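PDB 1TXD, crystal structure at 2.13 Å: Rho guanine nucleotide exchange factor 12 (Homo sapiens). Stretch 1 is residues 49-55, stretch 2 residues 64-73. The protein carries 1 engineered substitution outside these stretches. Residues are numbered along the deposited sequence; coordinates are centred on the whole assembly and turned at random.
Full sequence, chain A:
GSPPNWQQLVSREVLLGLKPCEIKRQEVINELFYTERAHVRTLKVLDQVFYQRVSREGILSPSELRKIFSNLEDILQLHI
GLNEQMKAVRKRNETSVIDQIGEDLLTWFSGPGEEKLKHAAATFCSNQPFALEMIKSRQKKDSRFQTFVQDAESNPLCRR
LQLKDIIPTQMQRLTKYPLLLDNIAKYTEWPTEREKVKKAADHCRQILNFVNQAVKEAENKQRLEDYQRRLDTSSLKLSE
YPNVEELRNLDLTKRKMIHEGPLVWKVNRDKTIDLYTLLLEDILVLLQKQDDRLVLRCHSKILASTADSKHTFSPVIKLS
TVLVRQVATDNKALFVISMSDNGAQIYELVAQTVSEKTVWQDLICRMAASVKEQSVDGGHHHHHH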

# COMPACT_ATOMS: atom_id res chain seq x y z
N VAL A 49 18.15 -3.03 -14.43
CA VAL A 49 18.81 -1.73 -14.36
C VAL A 49 19.18 -1.39 -12.91
O VAL A 49 20.26 -0.86 -12.69
CB VAL A 49 17.97 -0.61 -15.01
CG1 VAL A 49 18.63 0.75 -14.81
CG2 VAL A 49 17.80 -0.89 -16.49
N PHE A 50 18.29 -1.77 -11.95
CA PHE A 50 18.41 -1.44 -10.56
C PHE A 50 18.89 -2.58 -9.69
O PHE A 50 19.95 -2.46 -9.09
CB PHE A 50 17.09 -0.84 -9.98
CG PHE A 50 16.74 0.45 -10.61
CD1 PHE A 50 17.32 1.64 -10.18
CD2 PHE A 50 15.95 0.48 -11.74
CE1 PHE A 50 17.08 2.82 -10.83
CE2 PHE A 50 15.68 1.69 -12.38
CZ PHE A 50 16.25 2.85 -11.93
N TYR A 51 18.10 -3.65 -9.57
CA TYR A 51 18.30 -4.60 -8.51
C TYR A 51 19.57 -5.39 -8.78
O TYR A 51 20.45 -5.46 -7.93
CB TYR A 51 17.13 -5.58 -8.38
CG TYR A 51 17.46 -6.71 -7.41
CD1 TYR A 51 17.37 -6.53 -6.06
CD2 TYR A 51 18.01 -7.90 -7.88
CE1 TYR A 51 17.77 -7.55 -5.14
CE2 TYR A 51 18.39 -8.94 -7.00
CZ TYR A 51 18.22 -8.76 -5.61
OH TYR A 51 18.59 -9.77 -4.74
N GLN A 52 19.66 -5.95 -9.95
CA GLN A 52 20.84 -6.81 -10.27
C GLN A 52 22.14 -6.00 -10.15
O GLN A 52 23.05 -6.39 -9.45
CB GLN A 52 20.73 -7.43 -11.63
CG GLN A 52 19.70 -8.59 -11.84
CD GLN A 52 19.75 -9.74 -10.82
OE1 GLN A 52 20.85 -10.32 -10.57
NE2 GLN A 52 18.58 -10.15 -10.32
N ARG A 53 22.22 -4.84 -10.79
CA ARG A 53 23.39 -3.95 -10.70
C ARG A 53 23.81 -3.54 -9.27
O ARG A 53 24.96 -3.67 -8.90
CB ARG A 53 23.16 -2.68 -11.52
CG ARG A 53 23.10 -2.90 -13.03
CD ARG A 53 24.34 -2.38 -13.74
NE ARG A 53 24.24 -2.49 -15.19
CZ ARG A 53 25.19 -2.10 -16.04
NH1 ARG A 53 26.33 -1.54 -15.58
NH2 ARG A 53 25.00 -2.24 -17.35
N VAL A 54 22.87 -3.03 -8.47
CA VAL A 54 23.20 -2.58 -7.14
C VAL A 54 23.65 -3.72 -6.25
O VAL A 54 24.48 -3.56 -5.38
CB VAL A 54 21.99 -1.87 -6.47
CG1 VAL A 54 21.04 -2.85 -5.83
CG2 VAL A 54 22.48 -0.93 -5.39
N SER A 55 23.05 -4.88 -6.45
CA SER A 55 23.38 -6.05 -5.67
C SER A 55 24.83 -6.42 -6.04
O SER A 55 25.65 -6.66 -5.17
CB SER A 55 22.35 -7.16 -5.98
OG SER A 55 22.78 -8.40 -5.46
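Stretch 2 (64-73) ELRKIFSNLE

The edge of the Tyr51 ring is turned into the face of the Phe69 ring, and this offset edge-to-face pair dominates a contact that contains no hydrogen bond between the stretches. The evidence is direct: the ring centroids lie 5.2 Å apart, the planes meet at 85°, and Tyr51 CD1 comes within 3.4 Å of Phe69 CD2. Tyr51 CB also sits 4.0 Å from the centroid of the Phe69 ring, only 8° off the ring normal, which is CH-pi geometry. Phe69 therefore receives both the ring edge and the beta carbon of Tyr51.

Stretch 1 is helical throughout, with a wider pi-type turn at 49-52. Stretch 2 is helical from Glu64 to Phe69, and that helix runs antiparallel to stretch 1: the axes make 177° between their N-to-C directions and approach to 11.7 Å. The register is set at Tyr51 and Phe69, whose CA atoms are 7.2 Å apart. Given the antiparallel course, Leu65, one turn before Phe69, falls beside Val54, further along stretch 1; Val54 CG1 is 4.0 Å from Leu65 CD2. The same Leu65 CD2 lies 4.1 Å from Tyr51 CE1, so this methyl touches both residues.

Two more side chains of stretch 1 flank Phe69. Val54 CG1 approaches Phe69 CE2 at 3.9 Å, and Phe50 CB approaches Phe69 CE1 at 4.0 Å, although the end of the Phe50 side chain leads away from stretch 2.

Beyond Phe69 the chain turns. Ser70 leaves the helix with phi/psi of 40/-119°, and a type II' turn from Phe69 to Leu72 is closed by the hydrogen bond from Leu72 N to Phe69 O, at 2.8 Å. A helix then resumes with Leu72 directed toward stretch 1, its CD2 4.0 Å from Tyr51 CB. The contact is compact, burying 305 Å² summed over both sides.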

# COMPACT_ATOMS: atom_id res chain seq x y z
N GLU A 64 18.73 -3.55 3.64
CA GLU A 64 18.39 -2.44 2.74
C GLU A 64 17.87 -2.96 1.44
O GLU A 64 16.91 -2.44 0.97
CB GLU A 64 19.59 -1.51 2.50
CG GLU A 64 20.02 -0.74 3.71
CD GLU A 64 21.42 -0.23 3.69
OE1 GLU A 64 22.33 -0.70 2.89
OE2 GLU A 64 21.75 0.44 4.66
N LEU A 65 18.61 -3.89 0.77
CA LEU A 65 18.06 -4.64 -0.34
C LEU A 65 16.61 -5.13 -0.16
O LEU A 65 15.74 -4.95 -1.06
CB LEU A 65 18.89 -5.86 -0.60
CG LEU A 65 20.19 -5.56 -1.30
CD1 LEU A 65 21.02 -6.80 -1.37
CD2 LEU A 65 19.92 -5.07 -2.75
N ARG A 66 16.39 -5.81 0.96
CA ARG A 66 15.09 -6.34 1.30
C ARG A 66 14.07 -5.28 1.50
O ARG A 66 12.94 -5.40 1.02
CB ARG A 66 15.17 -7.20 2.55
CG ARG A 66 13.87 -7.71 3.04
CD ARG A 66 13.95 -8.87 4.03
NE ARG A 66 15.06 -8.83 4.98
CZ ARG A 66 15.12 -8.07 6.05
NH1 ARG A 66 14.12 -7.27 6.35
NH2 ARG A 66 16.18 -8.12 6.84
N LYS A 67 14.47 -4.20 2.16
CA LYS A 67 13.52 -3.13 2.40
C LYS A 67 13.23 -2.39 1.06
O LYS A 67 12.15 -1.89 0.90
CB LYS A 67 14.06 -2.15 3.43
CG LYS A 67 13.75 -2.52 4.87
CD LYS A 67 12.26 -2.15 5.22
CE LYS A 67 11.93 -2.59 6.58
NZ LYS A 67 10.43 -2.59 6.95
N ILE A 68 14.16 -2.38 0.08
CA ILE A 68 13.88 -1.58 -1.16
C ILE A 68 13.10 -2.42 -2.24
O ILE A 68 12.04 -1.98 -2.69
CB ILE A 68 15.15 -0.96 -1.71
CG1 ILE A 68 15.64 0.12 -0.69
CG2 ILE A 68 14.88 -0.33 -3.07
CD1 ILE A 68 16.88 0.76 -1.10
N PHE A 69 13.56 -3.64 -2.45
CA PHE A 69 13.12 -4.54 -3.52
C PHE A 69 12.31 -5.75 -3.13
O PHE A 69 11.72 -6.41 -4.00
CB PHE A 69 14.39 -5.07 -4.25
CG PHE A 69 15.20 -4.00 -4.90
CD1 PHE A 69 14.67 -3.29 -6.01
CD2 PHE A 69 16.50 -3.70 -4.44
CE1 PHE A 69 15.42 -2.24 -6.61
CE2 PHE A 69 17.26 -2.65 -5.02
CZ PHE A 69 16.75 -1.95 -6.13
N SER A 70 12.36 -6.12 -1.85
CA SER A 70 11.57 -7.22 -1.28
C SER A 70 11.52 -8.39 -2.21
O SER A 70 12.59 -9.03 -2.59
CB SER A 70 10.20 -6.70 -0.81
OG SER A 70 9.37 -6.22 -1.91
N ASN A 71 10.31 -8.72 -2.62
CA ASN A 71 10.04 -9.92 -3.42
C ASN A 71 9.88 -9.60 -4.88
O ASN A 71 9.16 -10.29 -5.55
CB ASN A 71 8.83 -10.68 -2.90
CG ASN A 71 7.56 -9.95 -3.16
OD1 ASN A 71 7.57 -8.74 -3.33
ND2 ASN A 71 6.46 -10.68 -3.35
N LEU A 72 10.59 -8.59 -5.38
CA LEU A 72 10.74 -8.35 -6.81
C LEU A 72 11.03 -9.65 -7.65
O LEU A 72 10.41 -9.88 -8.68
CB LEU A 72 11.91 -7.36 -7.15
CG LEU A 72 12.02 -7.07 -8.65
CD1 LEU A 72 10.70 -6.46 -9.21
CD2 LEU A 72 13.17 -6.07 -8.88
N GLU A 73 11.91 -10.47 -7.16
CA GLU A 73 12.28 -11.74 -7.85
C GLU A 73 10.99 -12.61 -8.11
O GLU A 73 10.80 -13.15 -9.19
CB GLU A 73 13.24 -12.50 -6.98
CG GLU A 73 13.98 -13.71 -7.55
CD GLU A 73 14.83 -14.40 -6.46
OE1 GLU A 73 14.73 -15.62 -6.23
OE2 GLU A 73 15.65 -13.71 -5.80